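Local atomic coordinates of Lysine/ornithine decarboxylase (Selenomonas ruminantium, PDB entry 5GJO), a protein that decarboxylates both L-lysine and L-ornithine with similar efficiency, using pyridoxal 5'-phosphate to make cadaverine and putrescine as a homodimer. Residues 47-52 against 58-63; 68-73 against 84-89; 92-97 against 254-259. The protein carries 2 engineered substitutions. All coordinates share one frame; numbering follows the deposited sequence.

All three contacts belong to the PLP-binding barrel, and each includes residues of the cofactor pocket. Contacts 1 and 3 are buried; contact 2 is only partly so, reaching the surface through the loop at 84-89. Strands 45-50 and 69-72, from contacts 1 and 2, are hydrogen-bonded neighbours in the parallel sheet. Strand 91-93 of contact 3 extends the same sheet beyond 69-72, while 252-255 flanks 45-50. Contacts 1 and 2 pack apolar side chains on the outside of the barrel, strand against helix and strand against loop. Contact 3 instead sets a carboxylate against aliphatic groups on the inside, beside the cofactor.

Contact 1: 47-52 against 58-63. With PLP (pyridoxal-5'-phosphate), chain H.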
# COMPACT_ATOMS: atom_id res chain seq x y z
N VAL A 47 -18.29 -22.80 4.06
CA VAL A 47 -17.51 -21.59 3.76
C VAL A 47 -17.16 -20.73 4.98
O VAL A 47 -18.03 -20.27 5.76
CB VAL A 47 -18.29 -20.73 2.76
CG1 VAL A 47 -17.53 -19.46 2.43
CG2 VAL A 47 -18.56 -21.50 1.51
N PHE A 48 -15.88 -20.48 5.18
CA PHE A 48 -15.34 -19.43 6.03
C PHE A 48 -14.76 -18.35 5.10
O PHE A 48 -13.64 -18.48 4.58
CB PHE A 48 -14.17 -19.90 6.92
CG PHE A 48 -14.58 -20.74 8.11
CD1 PHE A 48 -14.90 -22.06 7.96
CD2 PHE A 48 -14.70 -20.19 9.35
CE1 PHE A 48 -15.28 -22.84 9.07
CE2 PHE A 48 -15.08 -20.93 10.48
CZ PHE A 48 -15.38 -22.28 10.34
N TYR A 49 -15.50 -17.30 4.86
CA TYR A 49 -15.07 -16.26 3.91
C TYR A 49 -13.86 -15.54 4.42
O TYR A 49 -13.84 -15.02 5.54
CB TYR A 49 -16.19 -15.24 3.65
CG TYR A 49 -15.74 -14.01 2.85
CD1 TYR A 49 -15.13 -14.17 1.61
CD2 TYR A 49 -15.83 -12.76 3.36
CE1 TYR A 49 -14.62 -13.08 0.91
CE2 TYR A 49 -15.41 -11.63 2.63
CZ TYR A 49 -14.82 -11.79 1.40
OH TYR A 49 -14.26 -10.77 0.66
N ALA A 50 -12.83 -15.53 3.60
CA ALA A 50 -11.56 -14.87 3.89
C ALA A 50 -11.66 -13.38 3.59
O ALA A 50 -11.40 -12.89 2.54
CB ALA A 50 -10.32 -15.57 3.23
N MET A 51 -12.18 -12.66 4.58
CA MET A 51 -12.49 -11.26 4.45
C MET A 51 -11.33 -10.36 4.18
O MET A 51 -11.56 -9.26 3.70
CB MET A 51 -13.31 -10.75 5.70
CG MET A 51 -12.53 -10.90 6.97
SD MET A 51 -13.53 -10.28 8.37
CE MET A 51 -13.45 -8.55 8.09
N LYS A 52 -10.11 -10.88 4.29
CA LYS A 52 -8.91 -10.16 3.90
C LYS A 52 -9.00 -9.73 2.42
O LYS A 52 -8.45 -8.73 2.04
CB LYS A 52 -7.67 -11.06 4.07
CG LYS A 52 -7.82 -12.43 3.45
CD LYS A 52 -6.63 -13.36 3.64
CE LYS A 52 -6.24 -13.52 5.11
NZ LYS A 52 -7.18 -14.34 5.90
N GLU A 58 -21.26 -4.15 3.86
CA GLU A 58 -22.48 -4.71 3.33
C GLU A 58 -22.28 -6.10 2.74
O GLU A 58 -23.22 -6.93 2.72
CB GLU A 58 -23.10 -3.83 2.25
CG GLU A 58 -23.55 -2.46 2.79
CD GLU A 58 -22.44 -1.42 2.92
OE1 GLU A 58 -21.22 -1.66 2.73
OE2 GLU A 58 -22.77 -0.27 3.26
N ILE A 59 -21.07 -6.36 2.26
CA ILE A 59 -20.72 -7.72 1.76
C ILE A 59 -20.69 -8.72 2.90
O ILE A 59 -21.28 -9.83 2.78
CB ILE A 59 -19.41 -7.69 0.94
CG1 ILE A 59 -19.64 -6.88 -0.36
CG2 ILE A 59 -18.91 -9.13 0.69
CD1 ILE A 59 -18.46 -6.82 -1.27
N LEU A 60 -20.08 -8.30 4.00
CA LEU A 60 -19.97 -9.16 5.18
C LEU A 60 -21.37 -9.46 5.74
O LEU A 60 -21.66 -10.60 6.07
CB LEU A 60 -19.10 -8.56 6.25
CG LEU A 60 -17.68 -8.22 5.76
CD1 LEU A 60 -16.93 -7.50 6.87
CD2 LEU A 60 -16.90 -9.49 5.29
N SER A 61 -22.23 -8.45 5.79
CA SER A 61 -23.57 -8.69 6.29
C SER A 61 -24.35 -9.59 5.39
O SER A 61 -25.15 -10.43 5.87
CB SER A 61 -24.29 -7.31 6.54
OG SER A 61 -23.59 -6.53 7.48
N LEU A 62 -24.25 -9.38 4.06
CA LEU A 62 -24.86 -10.26 3.14
C LEU A 62 -24.46 -11.75 3.40
O LEU A 62 -25.31 -12.71 3.51
CB LEU A 62 -24.55 -9.83 1.68
CG LEU A 62 -24.83 -10.91 0.64
CD1 LEU A 62 -26.36 -10.99 0.51
CD2 LEU A 62 -24.21 -10.64 -0.72
N LEU A 63 -23.13 -11.97 3.41
CA LEU A 63 -22.62 -13.27 3.63
C LEU A 63 -23.04 -13.88 4.97
O LEU A 63 -23.41 -15.08 4.96
CB LEU A 63 -21.06 -13.34 3.50
CG LEU A 63 -20.61 -13.13 2.04
CD1 LEU A 63 -19.12 -12.78 2.00
CD2 LEU A 63 -20.88 -14.36 1.21
N1 PLP H . -7.51 -18.25 4.07
C2 PLP H . -6.22 -18.03 4.43
C2A PLP H . -5.70 -18.59 5.73
C3 PLP H . -5.33 -17.24 3.55
O3 PLP H . -4.03 -17.01 3.89
C4 PLP H . -5.90 -16.72 2.29
C4A PLP H . -5.08 -15.92 1.35
O4A PLP H . -4.10 -15.32 1.75
C5 PLP H . -7.32 -17.03 2.01
C6 PLP H . -8.05 -17.79 2.93
C5A PLP H . -7.97 -16.53 0.74
O4P PLP H . -7.18 -16.91 -0.38
P PLP H . -7.74 -16.72 -1.88
O1P PLP H . -8.96 -17.62 -1.93
O2P PLP H . -6.60 -17.17 -2.76
O3P PLP H . -8.05 -15.25 -1.97
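L63 lays its CD1 methyl over one face of the Y49 ring, 3.9 Å from the centroid and 25° off the normal, a CH-pi contact displaced toward the CG-CD2 side; CD1 is 3.6 Å from Y49 CD2. The opposite face has the backbone N of M51 above it, near the rim. At the edge, close to the ring plane, L60 brings up CD2, 3.7 Å from Y49 CE2. Two leucines one helical turn apart thus hold the ring from a face and from an edge. CG of Y49 stands anti to the backbone N (chi1 171°), which sends the ring out to the helix, and its OH hydrogen-bonds O of N54 in the connecting loop.

M51 extends the apolar patch with both ends of its side chain. CB lies 3.8 Å from L60 CD2, and a bend at chi3 (-73°) brings CE to 3.8 Å from L60 CD1.

Neighbouring residues face the cofactor: A50 CB comes within 3.2 Å of PLP C6, and K52 CD within 3.7 Å of PLP C4. K52 is not bonded to the cofactor here, and its NZ makes a salt bridge with D71. Strand 45-50, helix 57-65 packed against it and strand 69-72 form a beta-alpha-beta unit of the TIM-type barrel that binds PLP in this decarboxylase family.

Contact 2: 68-73 against 84-89; sequences SHFDVA and LGVDGS. With PLP (pyridoxal-5'-phosphate), chain H.
Apolar packing comes first: F70 meets V86, with the ring atom CD2 4.0 Å from V86 CG1. CE2 of the same ring reaches both methyls of the valine, standing 4.2 Å from CG2. A chi1 of -60° puts CG of F70 beside the backbone N and aims the ring at the loop after helix 75-83. L81 of that helix touches both F70 and V86, and L60 of helix 57-65 also reaches the ring.

A looser approach brings H69 CD2 to 4.3 Å from the carbonyl O of S89.

Hydrogen bonds stay within the segments. D87 OD2 takes two from S89: OG at 2.7 Å, on the lone pair directed away from the other oxygen, and the backbone N at 3.0 Å from above the carboxylate plane. The second makes an Asx turn. Upstream, G85 takes positive phi as the C-prime residue of the Schellman motif ending helix 75-83.

While F70 faces the shell, D71 OD2 on the cofactor side lies 3.0 Å from PLP N1, with the like charge of E256 OE1 close by. Two carboxylates at N1 would probably favour a protonated pyridine nitrogen. The contact itself rests mainly on van der Waals packing of F70 against V86, with a smaller share from H69 and S89, while the Schellman motif and the Asx turn shape the loop.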
# COMPACT_ATOMS: atom_id res chain seq x y z
N SER A 68 -22.81 -17.80 5.97
CA SER A 68 -21.35 -17.99 5.83
C SER A 68 -20.72 -17.88 7.17
O SER A 68 -21.16 -17.07 8.00
CB SER A 68 -20.79 -16.89 4.91
OG SER A 68 -19.38 -17.08 4.64
N HIS A 69 -19.60 -18.59 7.37
CA HIS A 69 -18.70 -18.26 8.43
C HIS A 69 -17.58 -17.32 7.91
O HIS A 69 -17.63 -16.87 6.73
CB HIS A 69 -18.04 -19.54 9.00
CG HIS A 69 -18.97 -20.48 9.71
ND1 HIS A 69 -20.12 -20.99 9.13
CD2 HIS A 69 -18.94 -20.99 10.97
CE1 HIS A 69 -20.75 -21.78 9.98
NE2 HIS A 69 -20.04 -21.80 11.11
N PHE A 70 -16.62 -17.00 8.79
CA PHE A 70 -15.57 -16.05 8.43
C PHE A 70 -14.18 -16.46 8.90
O PHE A 70 -14.04 -16.93 9.99
CB PHE A 70 -15.84 -14.67 8.99
CG PHE A 70 -17.13 -14.07 8.49
CD1 PHE A 70 -17.14 -13.38 7.27
CD2 PHE A 70 -18.35 -14.32 9.16
CE1 PHE A 70 -18.35 -12.92 6.76
CE2 PHE A 70 -19.54 -13.85 8.66
CZ PHE A 70 -19.56 -13.17 7.43
N ASP A 71 -13.20 -16.23 8.05
CA ASP A 71 -11.79 -16.41 8.36
C ASP A 71 -11.24 -15.01 8.61
O ASP A 71 -11.33 -14.11 7.74
CB ASP A 71 -11.08 -17.05 7.17
CG ASP A 71 -9.59 -16.71 7.11
OD1 ASP A 71 -8.96 -16.49 8.16
OD2 ASP A 71 -9.03 -16.62 6.02
N VAL A 72 -10.68 -14.79 9.79
CA VAL A 72 -10.17 -13.51 10.24
C VAL A 72 -8.65 -13.61 10.46
O VAL A 72 -8.19 -14.66 10.94
CB VAL A 72 -10.78 -13.02 11.57
CG1 VAL A 72 -12.27 -12.72 11.34
CG2 VAL A 72 -10.69 -14.05 12.68
N ALA A 73 -7.95 -12.56 10.10
CA ALA A 73 -6.47 -12.49 10.14
C ALA A 73 -5.91 -11.67 11.24
O ALA A 73 -4.68 -11.65 11.39
CB ALA A 73 -5.98 -11.87 8.84
N LEU A 84 -20.78 -5.75 13.23
CA LEU A 84 -21.87 -6.20 12.37
C LEU A 84 -22.72 -7.33 12.94
O LEU A 84 -23.61 -7.84 12.27
CB LEU A 84 -21.28 -6.61 11.00
CG LEU A 84 -20.54 -5.51 10.30
CD1 LEU A 84 -19.88 -6.08 9.03
CD2 LEU A 84 -21.54 -4.43 9.84
N GLY A 85 -22.49 -7.71 14.21
CA GLY A 85 -23.32 -8.65 14.90
C GLY A 85 -22.97 -10.10 14.72
O GLY A 85 -23.79 -10.99 14.99
N VAL A 86 -21.70 -10.40 14.30
CA VAL A 86 -21.36 -11.77 14.03
C VAL A 86 -20.71 -12.25 15.31
O VAL A 86 -19.85 -11.53 15.86
CB VAL A 86 -20.35 -11.84 12.83
CG1 VAL A 86 -19.79 -13.24 12.68
CG2 VAL A 86 -21.02 -11.27 11.56
N ASP A 87 -21.14 -13.43 15.74
CA ASP A 87 -20.65 -14.10 16.94
C ASP A 87 -19.25 -14.70 16.68
O ASP A 87 -19.00 -15.20 15.59
CB ASP A 87 -21.58 -15.27 17.32
CG ASP A 87 -21.30 -15.79 18.77
OD1 ASP A 87 -21.53 -14.99 19.73
OD2 ASP A 87 -20.82 -16.96 18.96
N GLY A 88 -18.42 -14.72 17.69
CA GLY A 88 -17.11 -15.42 17.60
C GLY A 88 -17.12 -16.85 17.22
O GLY A 88 -16.14 -17.38 16.62
N SER A 89 -18.21 -17.54 17.53
CA SER A 89 -18.42 -18.88 17.08
C SER A 89 -18.43 -19.10 15.56
O SER A 89 -18.27 -20.21 15.11
CB SER A 89 -19.77 -19.45 17.64
OG SER A 89 -20.86 -18.80 16.97
N1 PLP H . -7.51 -18.25 4.07
C2 PLP H . -6.22 -18.03 4.43
C2A PLP H . -5.70 -18.59 5.73
C3 PLP H . -5.33 -17.24 3.55
O3 PLP H . -4.03 -17.01 3.89
C4 PLP H . -5.90 -16.72 2.29
C4A PLP H . -5.08 -15.92 1.35
O4A PLP H . -4.10 -15.32 1.75
C5 PLP H . -7.32 -17.03 2.01
C6 PLP H . -8.05 -17.79 2.93
C5A PLP H . -7.97 -16.53 0.74
O4P PLP H . -7.18 -16.91 -0.38
P PLP H . -7.74 -16.72 -1.88
O1P PLP H . -8.96 -17.62 -1.93
O2P PLP H . -6.60 -17.17 -2.76
O3P PLP H . -8.05 -15.25 -1.97

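Contact 3: 92-97 against 254-259. With PLP (pyridoxal-5'-phosphate), chain H.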
# COMPACT_ATOMS: atom_id res chain seq x y z
N ILE A 92 -12.95 -18.25 12.32
CA ILE A 92 -11.66 -18.93 12.51
C ILE A 92 -10.57 -17.90 12.44
O ILE A 92 -10.51 -17.09 11.53
CB ILE A 92 -11.43 -20.08 11.53
CG1 ILE A 92 -10.14 -20.82 11.93
CG2 ILE A 92 -11.43 -19.67 10.11
CD1 ILE A 92 -9.88 -22.09 11.15
N TYR A 93 -9.73 -17.86 13.46
CA TYR A 93 -8.58 -16.97 13.44
C TYR A 93 -7.45 -17.78 12.79
O TYR A 93 -6.71 -18.48 13.45
CB TYR A 93 -8.25 -16.49 14.86
CG TYR A 93 -7.16 -15.46 15.04
CD1 TYR A 93 -6.62 -14.77 13.98
CD2 TYR A 93 -6.69 -15.17 16.29
CE1 TYR A 93 -5.63 -13.83 14.17
CE2 TYR A 93 -5.69 -14.25 16.50
CZ TYR A 93 -5.16 -13.58 15.43
OH TYR A 93 -4.19 -12.66 15.66
N ALA A 94 -7.39 -17.68 11.47
CA ALA A 94 -6.48 -18.50 10.66
C ALA A 94 -5.17 -17.82 10.26
O ALA A 94 -4.53 -18.24 9.27
CB ALA A 94 -7.19 -18.96 9.43
N ASN A 95 -4.77 -16.83 10.98
CA ASN A 95 -3.39 -16.36 10.88
C ASN A 95 -2.57 -17.29 11.75
O ASN A 95 -2.80 -17.34 12.99
CB ASN A 95 -3.32 -14.98 11.35
CG ASN A 95 -2.01 -14.30 11.00
OD1 ASN A 95 -0.94 -14.94 10.96
ND2 ASN A 95 -2.09 -12.99 10.64
N PRO A 96 -1.65 -18.04 11.12
CA PRO A 96 -0.89 -18.99 11.93
C PRO A 96 -0.03 -18.33 13.00
O PRO A 96 0.35 -19.07 13.91
CB PRO A 96 -0.00 -19.73 10.90
CG PRO A 96 -0.66 -19.49 9.61
CD PRO A 96 -1.26 -18.12 9.72
N VAL A 97 0.36 -17.07 12.86
CA VAL A 97 1.20 -16.41 13.81
C VAL A 97 0.48 -15.24 14.34
O VAL A 97 0.50 -14.17 13.77
CB VAL A 97 2.59 -16.05 13.26
CG1 VAL A 97 3.45 -15.42 14.39
CG2 VAL A 97 3.24 -17.29 12.67
N TRP A 254 -14.29 -27.87 5.31
CA TRP A 254 -14.46 -26.45 5.21
C TRP A 254 -13.50 -25.83 4.22
O TRP A 254 -12.47 -26.42 3.82
CB TRP A 254 -14.19 -25.76 6.56
CG TRP A 254 -14.91 -26.38 7.65
CD1 TRP A 254 -14.46 -27.42 8.44
CD2 TRP A 254 -16.26 -26.10 8.05
NE1 TRP A 254 -15.48 -27.78 9.35
CE2 TRP A 254 -16.59 -27.00 9.11
CE3 TRP A 254 -17.24 -25.20 7.61
CZ2 TRP A 254 -17.81 -26.98 9.74
CZ3 TRP A 254 -18.51 -25.18 8.28
CH2 TRP A 254 -18.76 -26.05 9.32
N THR A 255 -13.88 -24.64 3.74
CA THR A 255 -13.02 -23.91 2.80
C THR A 255 -12.96 -22.46 3.20
O THR A 255 -13.88 -21.94 3.81
CB THR A 255 -13.52 -24.14 1.33
OG1 THR A 255 -12.63 -23.46 0.40
CG2 THR A 255 -15.00 -23.67 1.16
N GLU A 256 -11.91 -21.78 2.79
CA GLU A 256 -11.61 -20.41 3.14
C GLU A 256 -11.41 -19.56 1.86
O GLU A 256 -10.36 -18.93 1.68
CB GLU A 256 -10.35 -20.28 4.07
CG GLU A 256 -10.50 -20.99 5.39
CD GLU A 256 -9.31 -20.85 6.34
OE1 GLU A 256 -8.47 -19.97 6.05
OE2 GLU A 256 -9.24 -21.61 7.39
N PRO A 257 -12.39 -19.51 0.97
CA PRO A 257 -12.23 -18.66 -0.21
C PRO A 257 -12.18 -17.17 0.16
O PRO A 257 -13.02 -16.67 0.96
CB PRO A 257 -13.51 -18.94 -1.02
CG PRO A 257 -14.52 -19.21 0.10
CD PRO A 257 -13.69 -20.17 0.94
N GLY A 258 -11.20 -16.44 -0.40
CA GLY A 258 -11.14 -14.99 -0.34
C GLY A 258 -11.42 -14.41 -1.75
O GLY A 258 -12.52 -13.93 -2.02
N ARG A 259 -10.41 -14.47 -2.62
CA ARG A 259 -10.43 -13.81 -3.95
C ARG A 259 -11.71 -14.05 -4.72
O ARG A 259 -12.28 -13.15 -5.34
CB ARG A 259 -9.23 -14.29 -4.79
CG ARG A 259 -8.97 -13.42 -6.00
CD ARG A 259 -7.90 -14.09 -6.85
NE ARG A 259 -6.61 -14.16 -6.18
CZ ARG A 259 -5.74 -13.18 -6.06
NH1 ARG A 259 -5.95 -11.99 -6.60
NH2 ARG A 259 -4.58 -13.43 -5.45
N1 PLP H . -7.51 -18.25 4.07
C2 PLP H . -6.22 -18.03 4.43
C2A PLP H . -5.70 -18.59 5.73
C3 PLP H . -5.33 -17.24 3.55
O3 PLP H . -4.03 -17.01 3.89
C4 PLP H . -5.90 -16.72 2.29
C4A PLP H . -5.08 -15.92 1.35
O4A PLP H . -4.10 -15.32 1.75
C5 PLP H . -7.32 -17.03 2.01
C6 PLP H . -8.05 -17.79 2.93
C5A PLP H . -7.97 -16.53 0.74
O4P PLP H . -7.18 -16.91 -0.38
P PLP H . -7.74 -16.72 -1.88
O1P PLP H . -8.96 -17.62 -1.93
O2P PLP H . -6.60 -17.17 -2.76
O3P PLP H . -8.05 -15.25 -1.97
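E256 crosses to I92 and A94 on an extended side chain: with chi1 at -61° CG sits opposite the carbonyl carbon, and chi2 of -178° carries the carboxylate into the barrel interior. OE2 comes 3.8 Å from I92 CD1, the two side chains running at about a right angle, and both oxygens lie about equally close to A94 CB, OE1 at 3.8 Å. These are van der Waals contacts that place methyl groups beside the acid. Besides D71, D216 brings a like charge close, at OE2.

OE1 stands 2.8 Å from PLP N1, consistent with the glutamate-pyridine pairing known in related ornithine decarboxylases. Farther along, the backbone grips the phosphate: G258 N donates to O1P at 3.0 Å in an almost straight bond (172°), and R259 N donates to O3P at 2.6 Å. The R259 guanidinium does not touch the phosphate but bonds S183, itself a PLP ligand, and makes a salt bridge with D300.

Beyond A94 the other segment folds into an Asx turn, V97 N bonding to N95 OD1 at 3.1 Å. N95 ND2 reaches O of P322 in the second subunit, and N95 also packs on C324 of that subunit, by similarity the proton donor of an active site shared between the subunits.

Strands 69-72 and 45-50 separate 91-93 from 252-255 in the parallel sheet, so the contact spans the barrel's inside rather than neighbouring strands. F48 of strand 45-50 touches both I92 and E256, T115 of strand 113-116 borders I92 and A94, and the chain past G258 continues into helix 259-263.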